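Local atomic coordinates of putative metal-dependent hydrolase (PDB entry 6KNS), a protein that binds zinc and calcium ions within a metallo-beta-lactamase fold and is probably a hydrolase, perhaps related in activity to 3'-tRNA-processing endoribonucleases. Residues A[217-221]-A[222-226]; A[183-186]-A[187-190]; A[201-204]-A[205-209]. All coordinates share one frame; numbering follows the deposited sequence.

Contact 1 (A[217-221]-A[222-226]); sequences HLPHF and GVHDN. With ZN (zinc ion), chain G.
His224 reaches back to Pro219 across the bend of a loop that, in this metallo-beta-lactamase fold, runs from strand 212-216 past the zinc ligand His217 to helix 225-231. The second half of the bend starts at Gly222, where the backbone combines a positive phi with an almost fully extended psi. Two residues later the chain has come back alongside its earlier course, His224 CA lying 7.8 Å from Leu218 CA. Val223 follows Gly222 with its isopropyl group directed away from residues 217-221.

His224 carries most of the contact. Its CG stands opposite the carbonyl carbon and beside the backbone N (chi1 -80°), and from there the ring extends to Leu218 and Pro219. NE2 of His224 donates to Pro219 O at 2.8 Å, with an N-H...O angle of 161°. The acceptor lies practically in the imidazole plane, while the donor is tilted 27° from the carbonyl plane of Pro219. This bond implies a proton on NE2 and restrains ring rotation. Aliphatic atoms of Leu218 and Pro219 flank the ring. Leu218 CD1 is 4.0 Å from His224 ND1, and the Pro219 ring slides past in the opposite sense, its CD 3.9 Å from His224 NE2. Leu227 of helix 225-231 touches both Leu218 and Pro219, and Tyr185 touches Pro219 and His224.

The carbonyl that accepts the imidazole proton lies two residues after His217 in the chain. NE2 of His217 binds zinc at 2.1 Å, in a site completed by Asp69, His70 and Asp161. Beyond His224 the chain enters helix 225-231, and there Asn226 N donates back to Val223 O at 2.8 Å.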
loop_
_atom_site.group_PDB
_atom_site.type_symbol
_atom_site.label_atom_id
_atom_site.label_comp_id
_atom_site.label_asym_id
_atom_site.label_seq_id
_atom_site.Cartn_x
_atom_site.Cartn_y
_atom_site.Cartn_z
ATOM N N HIS A 217 -6.999 -12.186 -8.594
ATOM C CA HIS A 217 -5.589 -12.436 -8.274
ATOM C C HIS A 217 -4.811 -12.612 -9.564
ATOM O O HIS A 217 -4.064 -13.565 -9.738
ATOM C CB HIS A 217 -5.446 -13.649 -7.381
ATOM C CG HIS A 217 -4.268 -13.595 -6.475
ATOM N ND1 HIS A 217 -3.014 -14.018 -6.861
ATOM C CD2 HIS A 217 -4.146 -13.121 -5.206
ATOM C CE1 HIS A 217 -2.176 -13.851 -5.850
ATOM N NE2 HIS A 217 -2.837 -13.303 -4.835
ATOM N N LEU A 218 -4.982 -11.630 -10.437
ATOM C CA LEU A 218 -4.653 -11.734 -11.851
ATOM C C LEU A 218 -3.156 -11.616 -12.115
ATOM O O LEU A 218 -2.436 -10.977 -11.347
ATOM C CB LEU A 218 -5.381 -10.632 -12.620
ATOM C CG LEU A 218 -6.892 -10.634 -12.506
ATOM C CD1 LEU A 218 -7.488 -9.340 -13.204
ATOM C CD2 LEU A 218 -7.446 -11.951 -13.070
ATOM N N PRO A 219 -2.687 -12.229 -13.217
ATOM C CA PRO A 219 -1.268 -12.176 -13.581
ATOM C C PRO A 219 -0.897 -10.876 -14.298
ATOM O O PRO A 219 -1.764 -10.134 -14.698
ATOM C CB PRO A 219 -1.111 -13.353 -14.541
ATOM C CG PRO A 219 -2.468 -13.515 -15.173
ATOM C CD PRO A 219 -3.455 -13.134 -14.084
ATOM N N HIS A 220 0.396 -10.616 -14.438
ATOM C CA HIS A 220 0.902 -9.411 -15.069
ATOM C C HIS A 220 1.439 -9.703 -16.483
ATOM O O HIS A 220 2.363 -9.041 -16.939
ATOM C CB HIS A 220 2.016 -8.803 -14.172
ATOM C CG HIS A 220 1.518 -8.425 -12.809
ATOM N ND1 HIS A 220 1.111 -7.145 -12.500
ATOM C CD2 HIS A 220 1.280 -9.169 -11.705
ATOM C CE1 HIS A 220 0.672 -7.110 -11.256
ATOM N NE2 HIS A 220 0.777 -8.320 -10.742
ATOM N N PHE A 221 0.884 -10.698 -17.161
ATOM C CA PHE A 221 1.237 -10.959 -18.567
ATOM C C PHE A 221 0.041 -11.643 -19.220
ATOM O O PHE A 221 -0.853 -12.130 -18.531
ATOM C CB PHE A 221 2.478 -11.862 -18.675
ATOM C CG PHE A 221 2.252 -13.237 -18.159
ATOM C CD1 PHE A 221 2.284 -13.488 -16.793
ATOM C CD2 PHE A 221 1.947 -14.285 -19.028
ATOM C CE1 PHE A 221 2.033 -14.800 -16.284
ATOM C CE2 PHE A 221 1.701 -15.573 -18.544
ATOM C CZ PHE A 221 1.737 -15.834 -17.172
ATOM N N GLY A 222 0.028 -11.685 -20.530
ATOM C CA GLY A 222 -1.036 -12.395 -21.258
ATOM C C GLY A 222 -2.285 -11.566 -21.509
ATOM O O GLY A 222 -2.339 -10.368 -21.193
ATOM N N VAL A 223 -3.275 -12.216 -22.114
ATOM C CA VAL A 223 -4.544 -11.604 -22.431
ATOM C C VAL A 223 -5.536 -12.080 -21.398
ATOM O O VAL A 223 -5.996 -13.225 -21.461
ATOM C CB VAL A 223 -4.998 -12.022 -23.808
ATOM C CG1 VAL A 223 -6.343 -11.313 -24.183
ATOM C CG2 VAL A 223 -3.877 -11.724 -24.783
ATOM N N HIS A 224 -5.860 -11.204 -20.454
ATOM C CA HIS A 224 -6.713 -11.566 -19.325
ATOM C C HIS A 224 -8.056 -12.150 -19.760
ATOM O O HIS A 224 -8.572 -13.028 -19.096
ATOM C CB HIS A 224 -6.988 -10.347 -18.426
ATOM C CG HIS A 224 -5.869 -10.011 -17.489
ATOM N ND1 HIS A 224 -5.820 -8.826 -16.782
ATOM C CD2 HIS A 224 -4.756 -10.701 -17.144
ATOM C CE1 HIS A 224 -4.730 -8.811 -16.035
ATOM N NE2 HIS A 224 -4.070 -9.938 -16.232
ATOM N N ASP A 225 -8.627 -11.638 -20.846
ATOM C CA ASP A 225 -9.874 -12.200 -21.383
ATOM C C ASP A 225 -9.761 -13.677 -21.757
ATOM O O ASP A 225 -10.775 -14.390 -21.750
ATOM C CB ASP A 225 -10.374 -11.386 -22.582
ATOM C CG ASP A 225 -11.146 -10.119 -22.165
ATOM O OD1 ASP A 225 -11.151 -9.776 -20.962
ATOM O OD2 ASP A 225 -11.773 -9.489 -23.041
ATOM N N ASN A 226 -8.548 -14.150 -22.051
ATOM C CA ASN A 226 -8.358 -15.570 -22.287
ATOM C C ASN A 226 -8.647 -16.395 -21.061
ATOM O O ASN A 226 -9.040 -17.538 -21.216
ATOM C CB ASN A 226 -6.961 -15.913 -22.792
ATOM C CG ASN A 226 -6.752 -15.544 -24.244
ATOM O OD1 ASN A 226 -7.698 -15.333 -24.980
ATOM N ND2 ASN A 226 -5.503 -15.475 -24.658
HETATM ZN ZN ZN G . -1.930 -13.486 -2.941
#

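Contact 2 (A[183-186]-A[187-190]); sequences NFYA and DQDG
Gln188 OE1 receives the backbone N-H of Tyr185 at 2.9 Å, in a nearly straight bond (172°) that uses an in-plane lone pair of the amide. Carbon atoms crowd round the same oxygen: Gln188 OE1 lies at the edge of the phenol ring, 3.5 Å from Tyr185 CD1, and Phe184 CD1 is 3.6 Å from it, the approach being oblique to the phenyl ring. The N-H bond, made on a lone pair in the amide plane, restrains how the amide is turned, and the two rings border OE1. The glutamine reaches this place because its chain is extended beyond CG (chi2 176°), running alongside the Tyr185 side chain and in the same direction, whereas it crosses Phe184 at about a right angle with ring and amide planes 56° apart.

A second bond closes the backbone beneath: Gln188 N donates to Tyr185 O at 2.9 Å. Tyr185 thus both gives to the side chain and takes from the backbone of one residue. Further along, Gly190 CA is placed over one face of Phe184, 4.0 Å from the ring centroid and close to the ring normal, a CH-pi contact displaced somewhat toward the rim.

Outside partners tie the turn to its surroundings. Tyr185 OH is hydrogen-bonded to Phe221 O, Ala186 N to Glu230 OE1, and Gln188 O to Asn197 ND2. Phe184 also packs on Phe86 of the second subunit; its side chain lies about 10 Å from a bound zinc ion.

With Ala186 and Asp187 both in helical backbone conformations at its corners, residues 185-188 form a type I beta turn, reinforced by a side-chain amide folded back onto the N-H of its first residue.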
loop_
_atom_site.group_PDB
_atom_site.type_symbol
_atom_site.label_atom_id
_atom_site.label_comp_id
_atom_site.label_asym_id
_atom_site.label_seq_id
_atom_site.Cartn_x
_atom_site.Cartn_y
_atom_site.Cartn_z
ATOM N N ASN A 183 -4.354 -17.063 -10.959
ATOM C CA ASN A 183 -3.092 -16.404 -11.244
ATOM C C ASN A 183 -2.396 -16.964 -12.495
ATOM O O ASN A 183 -1.450 -16.361 -12.957
ATOM C CB ASN A 183 -2.156 -16.525 -10.028
ATOM C CG ASN A 183 -1.256 -15.289 -9.849
ATOM O OD1 ASN A 183 -0.740 -14.718 -10.819
ATOM N ND2 ASN A 183 -1.101 -14.866 -8.637
ATOM N N PHE A 184 -2.854 -18.117 -13.012
ATOM C CA PHE A 184 -2.227 -18.800 -14.156
ATOM C C PHE A 184 -3.201 -19.150 -15.277
ATOM O O PHE A 184 -4.386 -19.325 -15.018
ATOM C CB PHE A 184 -1.523 -20.081 -13.679
ATOM C CG PHE A 184 -0.266 -19.816 -12.903
ATOM C CD1 PHE A 184 0.951 -19.844 -13.515
ATOM C CD2 PHE A 184 -0.314 -19.526 -11.559
ATOM C CE1 PHE A 184 2.133 -19.580 -12.783
ATOM C CE2 PHE A 184 0.840 -19.249 -10.827
ATOM C CZ PHE A 184 2.057 -19.288 -11.430
ATOM N N TYR A 185 -2.685 -19.250 -16.516
ATOM C CA TYR A 185 -3.476 -19.574 -17.709
ATOM C C TYR A 185 -3.624 -21.088 -17.832
ATOM O O TYR A 185 -2.933 -21.844 -17.154
ATOM C CB TYR A 185 -2.828 -18.969 -18.980
ATOM C CG TYR A 185 -2.899 -17.440 -18.982
ATOM C CD1 TYR A 185 -1.911 -16.659 -18.377
ATOM C CD2 TYR A 185 -4.010 -16.780 -19.506
ATOM C CE1 TYR A 185 -2.001 -15.254 -18.362
ATOM C CE2 TYR A 185 -4.119 -15.391 -19.494
ATOM C CZ TYR A 185 -3.117 -14.633 -18.897
ATOM O OH TYR A 185 -3.219 -13.275 -18.900
ATOM N N ALA A 186 -4.511 -21.518 -18.722
ATOM C CA ALA A 186 -4.936 -22.920 -18.838
ATOM C C ALA A 186 -3.790 -23.850 -19.132
ATOM O O ALA A 186 -3.802 -24.991 -18.695
ATOM C CB ALA A 186 -6.031 -23.072 -19.938
ATOM N N ASP A 187 -2.790 -23.369 -19.868
ATOM C CA ASP A 187 -1.642 -24.224 -20.224
ATOM C C ASP A 187 -0.629 -24.365 -19.113
ATOM O O ASP A 187 0.296 -25.128 -19.272
ATOM C CB ASP A 187 -0.905 -23.706 -21.482
ATOM C CG ASP A 187 -0.278 -22.324 -21.282
ATOM O OD1 ASP A 187 -1.051 -21.343 -21.129
ATOM O OD2 ASP A 187 0.986 -22.215 -21.287
ATOM N N GLN A 188 -0.769 -23.615 -18.021
ATOM C CA GLN A 188 0.268 -23.515 -17.012
ATOM C C GLN A 188 -0.169 -24.226 -15.731
ATOM O O GLN A 188 -1.373 -24.287 -15.426
ATOM C CB GLN A 188 0.533 -22.049 -16.631
ATOM C CG GLN A 188 1.076 -21.107 -17.708
ATOM C CD GLN A 188 1.181 -19.698 -17.161
ATOM O OE1 GLN A 188 0.160 -19.044 -16.884
ATOM N NE2 GLN A 188 2.417 -19.235 -16.939
ATOM N N ASP A 189 0.824 -24.683 -14.961
ATOM C CA ASP A 189 0.612 -25.374 -13.690
ATOM C C ASP A 189 0.989 -24.477 -12.521
ATOM O O ASP A 189 2.160 -24.146 -12.352
ATOM C CB ASP A 189 1.477 -26.626 -13.646
ATOM C CG ASP A 189 1.252 -27.458 -12.375
ATOM O OD1 ASP A 189 0.379 -27.137 -11.528
ATOM O OD2 ASP A 189 1.965 -28.459 -12.237
ATOM N N GLY A 190 0.013 -24.098 -11.699
ATOM C CA GLY A 190 0.249 -23.177 -10.583
ATOM C C GLY A 190 0.578 -23.847 -9.253
ATOM O O GLY A 190 0.675 -23.170 -8.208
#

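Contact 3 (A[201-204]-A[205-209]); sequences AGRI and AKEAG
Arg203 NE donates to Glu207 OE2 at 2.9 Å in a nearly straight bond (173°), forming a salt bridge one helical turn apart. The carboxylate oxygen lies at the edge of the guanidinium, close to its plane, and is met on its syn side but 34° out of the carboxylate plane. Arg203 NH2 is 3.6 Å from Glu207 OE2, so the bridge rests on NE and is not a paired, two-bond one. The arginine leaves the backbone with CG opposite N (chi1 174°) and stays extended to NE, which carries NE to Glu207; Arg203 CG also packs 3.5 Å from Glu207 OE2.

Beneath the pair, the backbone supplies the spacing: Glu207 N donates to Arg203 O at 2.9 Å, and Ala205 N, Lys206 N and Ala208 N bond to Ala201 O, Gly202 O and Ile204 O. These are successive i to i+4 bonds of helix 198-208, the connection in a beta-alpha-beta unit between strands 177-181 and 212-216. The helix ends in a Schellman motif, where Gly209 takes a positive phi and Gly209 N donates to Lys206 O at 3.1 Å.

Farther out, the small residues face the sheet: Ala201 touches Ser180 and Leu215, Ala205 touches Leu178 and Leu213. Ile204 touches Leu178 and Phe168, while Tyr164 borders Arg203 and Ile169 borders Glu207.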
loop_
_atom_site.group_PDB
_atom_site.type_symbol
_atom_site.label_atom_id
_atom_site.label_comp_id
_atom_site.label_asym_id
_atom_site.label_seq_id
_atom_site.Cartn_x
_atom_site.Cartn_y
_atom_site.Cartn_z
ATOM N N ALA A 201 -10.278 -23.077 -11.638
ATOM C CA ALA A 201 -11.337 -22.199 -11.172
ATOM C C ALA A 201 -12.663 -22.673 -11.797
ATOM O O ALA A 201 -13.676 -22.755 -11.121
ATOM C CB ALA A 201 -11.032 -20.755 -11.530
ATOM N N GLY A 202 -12.650 -22.973 -13.087
ATOM C CA GLY A 202 -13.857 -23.411 -13.778
ATOM C C GLY A 202 -14.431 -24.691 -13.198
ATOM O O GLY A 202 -15.651 -24.861 -13.073
ATOM N N ARG A 203 -13.530 -25.594 -12.854
ATOM C CA ARG A 203 -13.910 -26.886 -12.350
ATOM C C ARG A 203 -14.636 -26.726 -11.034
ATOM O O ARG A 203 -15.657 -27.370 -10.806
ATOM C CB ARG A 203 -12.668 -27.753 -12.175
ATOM C CG ARG A 203 -12.983 -29.082 -11.512
ATOM C CD ARG A 203 -11.818 -30.043 -11.579
ATOM N NE ARG A 203 -12.253 -31.386 -11.148
ATOM C CZ ARG A 203 -11.458 -32.360 -10.725
ATOM N NH1 ARG A 203 -10.151 -32.182 -10.626
ATOM N NH2 ARG A 203 -11.992 -33.532 -10.382
ATOM N N ILE A 204 -14.135 -25.834 -10.184
ATOM C CA ILE A 204 -14.768 -25.599 -8.881
ATOM C C ILE A 204 -16.170 -25.045 -9.058
ATOM O O ILE A 204 -17.121 -25.584 -8.482
ATOM C CB ILE A 204 -13.971 -24.696 -7.938
ATOM C CG1 ILE A 204 -12.624 -25.330 -7.561
ATOM C CG2 ILE A 204 -14.760 -24.489 -6.687
ATOM C CD1 ILE A 204 -11.540 -24.320 -7.002
ATOM N N ALA A 205 -16.311 -24.017 -9.882
ATOM C CA ALA A 205 -17.613 -23.414 -10.140
ATOM C C ALA A 205 -18.566 -24.498 -10.690
ATOM O O ALA A 205 -19.734 -24.582 -10.305
ATOM C CB ALA A 205 -17.465 -22.282 -11.128
ATOM N N LYS A 206 -18.043 -25.335 -11.580
ATOM C CA LYS A 206 -18.869 -26.352 -12.241
ATOM C C LYS A 206 -19.371 -27.368 -11.233
ATOM O O LYS A 206 -20.574 -27.528 -11.063
ATOM C CB LYS A 206 -18.111 -27.075 -13.362
ATOM C CG LYS A 206 -18.862 -28.304 -13.884
ATOM C CD LYS A 206 -18.141 -28.940 -15.051
ATOM C CE LYS A 206 -18.985 -30.049 -15.647
ATOM N NZ LYS A 206 -18.083 -31.003 -16.326
ATOM N N GLU A 207 -18.447 -28.029 -10.548
ATOM C CA GLU A 207 -18.831 -29.143 -9.677
ATOM C C GLU A 207 -19.557 -28.678 -8.424
ATOM O O GLU A 207 -20.339 -29.430 -7.863
ATOM C CB GLU A 207 -17.622 -29.994 -9.336
ATOM C CG GLU A 207 -17.073 -30.646 -10.570
ATOM C CD GLU A 207 -16.114 -31.758 -10.283
ATOM O OE1 GLU A 207 -16.388 -32.546 -9.354
ATOM O OE2 GLU A 207 -15.090 -31.866 -11.003
ATOM N N ALA A 208 -19.325 -27.428 -8.016
ATOM C CA ALA A 208 -20.038 -26.856 -6.860
ATOM C C ALA A 208 -21.438 -26.354 -7.243
ATOM O O ALA A 208 -22.243 -26.037 -6.377
ATOM C CB ALA A 208 -19.238 -25.728 -6.255
ATOM N N GLY A 209 -21.722 -26.250 -8.534
ATOM C CA GLY A 209 -22.932 -25.538 -8.988
ATOM C C GLY A 209 -22.947 -24.066 -8.565
ATOM O O GLY A 209 -23.928 -23.585 -8.055
#

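In the fold
Contacts 1 and 2 adjoin, with centres about 10 Å apart: both lie largely in loops that follow neighbouring parallel strands, 212-216 and 177-181, contact 1 running into helix 225-231, and both are only partly buried. In each, a planar side chain grips backbone, but contact 1 uses a histidine as donor to a carbonyl and contact 2 a glutamine oxygen as acceptor of a peptide N-H. Tyr185 of contact 2 reaches Phe221 of contact 1, and the second subunit touches both. Contact 3 stands apart, nearest atoms about 8 Å from contact 2; its helix joins those two strands, is largely buried against the sheet, and places its one charged pair on the exposed flank. Contact 1 alone includes a metal ligand.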